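Long-range contact in aminotransferase (Psychrobacter arcticus 273-4, PDB 3IF2), which probably acts as a pyridoxal 5'-phosphate-dependent aminotransferase, perhaps a valine-pyruvate transaminase: residues 175-189 with 357-371. Residues are numbered along the deposited sequence; the frame is centred on the assembly and turned at random. Where two conformers were deposited one is given.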
loop_
_atom_site.group_PDB
_atom_site.type_symbol
_atom_site.label_atom_id
_atom_site.label_comp_id
_atom_site.label_asym_id
_atom_site.label_seq_id
_atom_site.Cartn_x
_atom_site.Cartn_y
_atom_site.Cartn_z
ATOM N N ILE A 175 -4.295 -30.910 20.937
ATOM C CA ILE A 175 -2.857 -31.187 20.807
ATOM C C ILE A 175 -2.646 -32.700 20.841
ATOM O O ILE A 175 -3.169 -33.355 21.752
ATOM C CB ILE A 175 -2.048 -30.557 21.976
ATOM C CG1 ILE A 175 -2.215 -29.027 22.008
ATOM C CG2 ILE A 175 -0.569 -30.934 21.874
ATOM C CD1 ILE A 175 -1.632 -28.339 23.258
ATOM N N ASP A 176 -1.961 -33.249 19.824
ATOM C CA ASP A 176 -1.599 -34.673 19.772
ATOM C C ASP A 176 -0.069 -34.795 19.686
ATOM O O ASP A 176 0.574 -34.014 18.956
ATOM C CB ASP A 176 -2.324 -35.377 18.617
ATOM C CG ASP A 176 -3.814 -35.605 18.916
ATOM O OD1 ASP A 176 -4.147 -36.119 20.016
ATOM O OD2 ASP A 176 -4.655 -35.285 18.046
ATOM N N GLU A 177 0.497 -35.735 20.459
ATOM C CA GLU A 177 1.935 -35.983 20.506
ATOM C C GLU A 177 2.299 -36.850 19.307
ATOM O O GLU A 177 1.692 -37.900 19.079
ATOM C CB GLU A 177 2.375 -36.581 21.854
ATOM C CG GLU A 177 2.337 -35.509 22.951
ATOM C CD GLU A 177 2.368 -36.020 24.383
ATOM O OE1 GLU A 177 2.775 -37.177 24.644
ATOM O OE2 GLU A 177 1.976 -35.220 25.264
ATOM N N VAL A 178 3.261 -36.357 18.528
ATOM C CA VAL A 178 3.706 -36.977 17.300
ATOM C C VAL A 178 5.209 -37.191 17.371
ATOM O O VAL A 178 5.862 -36.776 18.337
ATOM C CB VAL A 178 3.343 -36.082 16.069
ATOM C CG1 VAL A 178 1.848 -35.841 16.017
ATOM C CG2 VAL A 178 4.115 -34.746 16.084
ATOM N N THR A 179 5.743 -37.840 16.343
ATOM C CA THR A 179 7.167 -38.108 16.246
ATOM C C THR A 179 7.762 -37.288 15.073
ATOM O O THR A 179 7.021 -36.824 14.195
ATOM C CB THR A 179 7.382 -39.629 16.117
ATOM O OG1 THR A 179 8.725 -39.944 16.487
ATOM C CG2 THR A 179 7.043 -40.161 14.692
ATOM N N HIS A 180 9.074 -37.046 15.099
ATOM C CA HIS A 180 9.775 -36.364 13.987
ATOM C C HIS A 180 11.207 -36.895 13.863
ATOM O O HIS A 180 11.991 -36.777 14.812
ATOM C CB HIS A 180 9.762 -34.827 14.153
ATOM C CG HIS A 180 10.301 -34.072 12.964
ATOM N ND1 HIS A 180 9.613 -33.965 11.773
ATOM C CD2 HIS A 180 11.453 -33.380 12.789
ATOM C CE1 HIS A 180 10.317 -33.246 10.914
ATOM N NE2 HIS A 180 11.440 -32.882 11.504
ATOM N N ASP A 181 11.528 -37.477 12.699
ATOM C CA ASP A 181 12.859 -38.042 12.392
ATOM C C ASP A 181 13.299 -39.071 13.450
ATOM O O ASP A 181 14.377 -38.962 14.044
ATOM C CB ASP A 181 13.888 -36.904 12.203
ATOM C CG ASP A 181 13.509 -35.939 11.072
ATOM O OD1 ASP A 181 12.476 -36.160 10.409
ATOM O OD2 ASP A 181 14.227 -34.944 10.849
ATOM N N GLY A 182 12.420 -40.048 13.684
ATOM C CA GLY A 182 12.619 -41.114 14.672
ATOM C C GLY A 182 12.718 -40.674 16.128
ATOM O O GLY A 182 13.240 -41.420 16.964
ATOM N N GLU A 183 12.204 -39.484 16.449
ATOM C CA GLU A 183 12.297 -38.932 17.804
ATOM C C GLU A 183 10.997 -38.353 18.344
ATOM O O GLU A 183 10.130 -37.866 17.591
ATOM C CB GLU A 183 13.363 -37.845 17.860
ATOM C CG GLU A 183 14.766 -38.355 17.712
ATOM C CD GLU A 183 15.785 -37.268 17.985
ATOM O OE1 GLU A 183 15.675 -36.167 17.371
ATOM O OE2 GLU A 183 16.690 -37.516 18.815
ATOM N N GLU A 184 10.914 -38.383 19.674
ATOM C CA GLU A 184 9.777 -37.877 20.422
ATOM C C GLU A 184 10.166 -36.504 20.970
ATOM O O GLU A 184 11.298 -36.009 20.747
ATOM C CB GLU A 184 9.356 -38.898 21.485
ATOM C CG GLU A 184 9.080 -40.251 20.818
ATOM C CD GLU A 184 8.434 -41.270 21.707
ATOM O OE1 GLU A 184 8.878 -41.445 22.871
ATOM O OE2 GLU A 184 7.495 -41.931 21.206
ATOM N N GLY A 185 9.216 -35.883 21.659
ATOM C CA GLY A 185 9.355 -34.511 22.131
ATOM C C GLY A 185 8.819 -33.546 21.087
ATOM O O GLY A 185 9.295 -32.421 21.006
ATOM N N PHE A 186 7.838 -34.002 20.293
ATOM C CA PHE A 186 7.151 -33.201 19.276
ATOM C C PHE A 186 5.636 -33.298 19.414
ATOM O O PHE A 186 5.119 -34.199 20.059
ATOM C CB PHE A 186 7.542 -33.601 17.841
ATOM C CG PHE A 186 9.002 -33.449 17.537
ATOM C CD1 PHE A 186 9.899 -34.496 17.805
ATOM C CD2 PHE A 186 9.495 -32.271 16.960
ATOM C CE1 PHE A 186 11.279 -34.367 17.514
ATOM C CE2 PHE A 186 10.881 -32.130 16.664
ATOM C CZ PHE A 186 11.768 -33.182 16.940
ATOM N N PHE A 187 4.944 -32.349 18.789
ATOM C CA PHE A 187 3.480 -32.283 18.811
ATOM C C PHE A 187 2.911 -31.574 17.583
ATOM O O PHE A 187 3.639 -30.907 16.847
ATOM C CB PHE A 187 2.992 -31.621 20.105
ATOM C CG PHE A 187 3.358 -30.153 20.248
ATOM C CD1 PHE A 187 4.648 -29.769 20.594
ATOM C CD2 PHE A 187 2.388 -29.165 20.114
ATOM C CE1 PHE A 187 4.987 -28.420 20.755
ATOM C CE2 PHE A 187 2.711 -27.805 20.281
ATOM C CZ PHE A 187 4.014 -27.436 20.589
ATOM N N LYS A 188 1.614 -31.769 17.363
ATOM C CA LYS A 188 0.896 -31.174 16.250
ATOM C C LYS A 188 -0.455 -30.682 16.731
ATOM O O LYS A 188 -1.227 -31.454 17.316
ATOM C CB LYS A 188 0.668 -32.212 15.132
ATOM C CG LYS A 188 0.262 -31.606 13.732
ATOM C CD LYS A 188 -0.461 -32.619 12.821
ATOM C CE LYS A 188 -0.638 -32.173 11.362
ATOM N NZ LYS A 188 -1.085 -30.754 11.116
ATOM N N TYR A 189 -0.733 -29.404 16.481
ATOM C CA TYR A 189 -2.036 -28.811 16.757
ATOM C C TYR A 189 -3.015 -29.374 15.718
ATOM O O TYR A 189 -2.618 -29.574 14.556
ATOM C CB TYR A 189 -2.008 -27.276 16.633
ATOM C CG TYR A 189 -1.190 -26.546 17.676
ATOM C CD1 TYR A 189 -1.501 -26.651 19.031
ATOM C CD2 TYR A 189 -0.159 -25.665 17.309
ATOM C CE1 TYR A 189 -0.771 -25.950 20.007
ATOM C CE2 TYR A 189 0.583 -24.961 18.283
ATOM C CZ TYR A 189 0.253 -25.108 19.623
ATOM O OH TYR A 189 0.975 -24.429 20.562
ATOM N N LEU A 357 10.904 -29.568 27.135
ATOM C CA LEU A 357 10.753 -28.891 25.854
ATOM C C LEU A 357 10.004 -29.820 24.944
ATOM O O LEU A 357 10.346 -30.994 24.850
ATOM C CB LEU A 357 12.107 -28.579 25.180
ATOM C CG LEU A 357 12.121 -27.926 23.772
ATOM C CD1 LEU A 357 11.457 -26.556 23.781
ATOM C CD2 LEU A 357 13.544 -27.825 23.202
HETATM N N MSE A 358 8.950 -29.284 24.336
HETATM C CA MSE A 358 8.238 -29.912 23.231
HETATM C C MSE A 358 8.479 -28.931 22.065
HETATM O O MSE A 358 8.565 -27.713 22.280
HETATM C CB MSE A 358 6.747 -30.057 23.522
HETATM C CG MSE A 358 6.406 -30.894 24.738
HETATM SE SE MSE A 358 6.705 -32.791 24.447
HETATM C CE MSE A 358 5.185 -33.205 23.304
ATOM N N ILE A 359 8.632 -29.470 20.857
ATOM C CA ILE A 359 8.832 -28.701 19.634
ATOM C C ILE A 359 7.684 -29.068 18.701
ATOM O O ILE A 359 7.361 -30.228 18.579
ATOM C CB ILE A 359 10.195 -29.046 18.985
ATOM C CG1 ILE A 359 11.341 -28.649 19.928
ATOM C CG2 ILE A 359 10.374 -28.341 17.624
ATOM C CD1 ILE A 359 12.725 -29.053 19.439
ATOM N N HIS A 360 7.044 -28.094 18.060
ATOM C CA HIS A 360 5.959 -28.418 17.134
ATOM C C HIS A 360 6.615 -29.077 15.925
ATOM O O HIS A 360 7.716 -28.660 15.540
ATOM C CB HIS A 360 5.178 -27.173 16.718
ATOM C CG HIS A 360 3.904 -27.472 15.989
ATOM N ND1 HIS A 360 3.882 -27.906 14.686
ATOM C CD2 HIS A 360 2.609 -27.370 16.372
ATOM C CE1 HIS A 360 2.631 -28.075 14.299
ATOM N NE2 HIS A 360 1.838 -27.748 15.300
ATOM N N LYS A 361 5.982 -30.126 15.381
ATOM C CA LYS A 361 6.511 -30.806 14.202
ATOM C C LYS A 361 6.658 -29.736 13.100
ATOM O O LYS A 361 5.658 -29.125 12.727
ATOM C CB LYS A 361 5.658 -32.026 13.743
ATOM C CG LYS A 361 5.930 -32.484 12.274
ATOM C CD LYS A 361 5.394 -33.858 11.792
ATOM C CE LYS A 361 6.557 -34.794 11.469
ATOM N NZ LYS A 361 6.188 -36.105 10.854
ATOM N N PRO A 362 7.900 -29.507 12.595
ATOM C CA PRO A 362 8.116 -28.463 11.594
ATOM C C PRO A 362 7.688 -28.928 10.222
ATOM O O PRO A 362 8.475 -29.498 9.505
ATOM C CB PRO A 362 9.628 -28.211 11.682
ATOM C CG PRO A 362 10.194 -29.549 12.065
ATOM C CD PRO A 362 9.132 -30.293 12.827
ATOM N N GLU A 363 6.426 -28.720 9.889
ATOM C CA GLU A 363 5.866 -29.124 8.581
ATOM C C GLU A 363 5.968 -28.027 7.507
ATOM O O GLU A 363 5.551 -28.266 6.360
ATOM C CB GLU A 363 4.383 -29.516 8.724
ATOM C CG GLU A 363 4.115 -30.562 9.775
ATOM C CD GLU A 363 2.683 -31.039 9.788
ATOM O OE1 GLU A 363 1.765 -30.263 10.142
ATOM O OE2 GLU A 363 2.473 -32.222 9.466
ATOM N N GLY A 364 6.492 -26.845 7.867
ATOM C CA GLY A 364 6.609 -25.741 6.946
ATOM C C GLY A 364 6.922 -24.391 7.557
ATOM O O GLY A 364 7.100 -24.272 8.782
ATOM N N ALA A 365 6.974 -23.367 6.692
ATOM C CA ALA A 365 7.310 -22.001 7.092
ATOM C C ALA A 365 8.760 -21.936 7.618
ATOM O O ALA A 365 9.497 -22.911 7.495
ATOM C CB ALA A 365 6.280 -21.435 8.099
ATOM N N ILE A 366 9.146 -20.820 8.224
ATOM C CA ILE A 366 10.546 -20.535 8.556
ATOM C C ILE A 366 10.813 -20.342 10.046
ATOM O O ILE A 366 11.756 -19.633 10.432
ATOM C CB ILE A 366 10.999 -19.278 7.718
ATOM C CG1 ILE A 366 10.260 -17.983 8.133
ATOM C CG2 ILE A 366 10.761 -19.541 6.206
ATOM C CD1 ILE A 366 10.752 -16.702 7.420
ATOM N N PHE A 367 10.002 -20.995 10.874
ATOM C CA PHE A 367 10.064 -20.869 12.335
ATOM C C PHE A 367 9.982 -22.204 13.036
ATOM O O PHE A 367 9.401 -23.144 12.495
ATOM C CB PHE A 367 8.857 -20.077 12.866
ATOM C CG PHE A 367 8.587 -18.804 12.138
ATOM C CD1 PHE A 367 9.355 -17.662 12.385
ATOM C CD2 PHE A 367 7.554 -18.730 11.202
ATOM C CE1 PHE A 367 9.107 -16.462 11.696
ATOM C CE2 PHE A 367 7.295 -17.526 10.509
ATOM C CZ PHE A 367 8.071 -16.394 10.763
ATOM N N LEU A 368 10.571 -22.271 14.232
ATOM C CA LEU A 368 10.335 -23.383 15.177
ATOM C C LEU A 368 9.479 -22.797 16.351
ATOM O O LEU A 368 9.726 -21.670 16.841
ATOM C CB LEU A 368 11.628 -24.064 15.664
ATOM C CG LEU A 368 12.321 -25.013 14.662
ATOM C CD1 LEU A 368 13.648 -25.465 15.199
ATOM C CD2 LEU A 368 11.478 -26.216 14.313
ATOM N N TRP A 369 8.470 -23.557 16.759
ATOM C CA TRP A 369 7.544 -23.188 17.835
ATOM C C TRP A 369 7.851 -24.113 19.006
ATOM O O TRP A 369 7.590 -25.314 18.918
ATOM C CB TRP A 369 6.121 -23.352 17.322
ATOM C CG TRP A 369 4.994 -22.988 18.241
ATOM C CD1 TRP A 369 4.108 -23.845 18.828
ATOM C CD2 TRP A 369 4.598 -21.678 18.633
ATOM N NE1 TRP A 369 3.199 -23.152 19.562
ATOM C CE2 TRP A 369 3.479 -21.819 19.472
ATOM C CE3 TRP A 369 5.091 -20.391 18.369
ATOM C CZ2 TRP A 369 2.826 -20.723 20.040
ATOM C CZ3 TRP A 369 4.442 -19.293 18.947
ATOM C CH2 TRP A 369 3.322 -19.473 19.770
ATOM N N LEU A 370 8.428 -23.534 20.067
ATOM C CA LEU A 370 8.905 -24.254 21.250
ATOM C C LEU A 370 7.906 -24.117 22.387
ATOM O O LEU A 370 7.476 -22.999 22.670
ATOM C CB LEU A 370 10.269 -23.696 21.708
ATOM C CG LEU A 370 11.550 -24.060 20.926
ATOM C CD1 LEU A 370 11.376 -24.008 19.437
ATOM C CD2 LEU A 370 12.709 -23.161 21.348
ATOM N N TRP A 371 7.549 -25.251 23.014
ATOM C CA TRP A 371 6.617 -25.322 24.165
ATOM C C TRP A 371 7.340 -25.851 25.420
ATOM O O TRP A 371 7.725 -27.011 25.472
ATOM C CB TRP A 371 5.405 -26.189 23.798
ATOM C CG TRP A 371 4.405 -26.481 24.908
ATOM C CD1 TRP A 371 4.116 -25.699 26.004
ATOM C CD2 TRP A 371 3.485 -27.575 24.956
ATOM N NE1 TRP A 371 3.125 -26.280 26.767
ATOM C CE2 TRP A 371 2.708 -27.425 26.143
ATOM C CE3 TRP A 371 3.243 -28.680 24.124
ATOM C CZ2 TRP A 371 1.711 -28.346 26.516
ATOM C CZ3 TRP A 371 2.245 -29.610 24.501
ATOM C CH2 TRP A 371 1.498 -29.432 25.693
HETATM O O HOH W 1 11.835 -32.061 22.194
#
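Phe-187 turns its ring toward residues 357-371, between the edges of two aromatic rings. Its CG takes the position between backbone N and carbonyl carbon (chi1 66°), which carries the ring over the neighbouring strand. The six-membered ring of Trp-371 meets one face in a T-shaped pair, centroids 5.0 Å apart, while His-360 brings its ring edge to the opposite face and sets CA against it in a CH-pi contact. Beneath these rings, strands 186-189 and 357-360 pair in parallel, Lys-361 N donating to Phe-187 O (2.9 Å).

His-360 is fixed at both nitrogens. ND1 donates to Lys-361 O within its own segment, leaving NE2 to accept from Tyr-189 N (3.3 Å), although that donor lies 35° out of the imidazole plane. Replacing this histidine with an alanine would probably leave Tyr-189 N without its acceptor and one face of Phe-187 without the imidazole edge. Trp-369 NE1 points in its ring plane at Tyr-189 OH (2.8 Å), a hydroxyl also bonded to His-410. These five residues form an aromatic cluster outside the cofactor pocket, Trp-369's side chain about 12 Å from the pyridoxal phosphate. Pro-362 CD sits over the face of His-180, 3.6 Å from the ring centroid. Lys-188 NZ reaches the syn lone pair of Glu-363 OE1 (3.1 Å) in a salt bridge; NZ also bonds Asn-221 OD1 and Val-222 O, and Glu-363 OE1 takes Val-222 N.

In the mixed sheet, strand 183-190 joins the hairpin of 357-360 and 367-372 to edge strand 174-180; helix 324-351 packs on Phe-186, and strand 414-418 continues the sheet beyond 367-372.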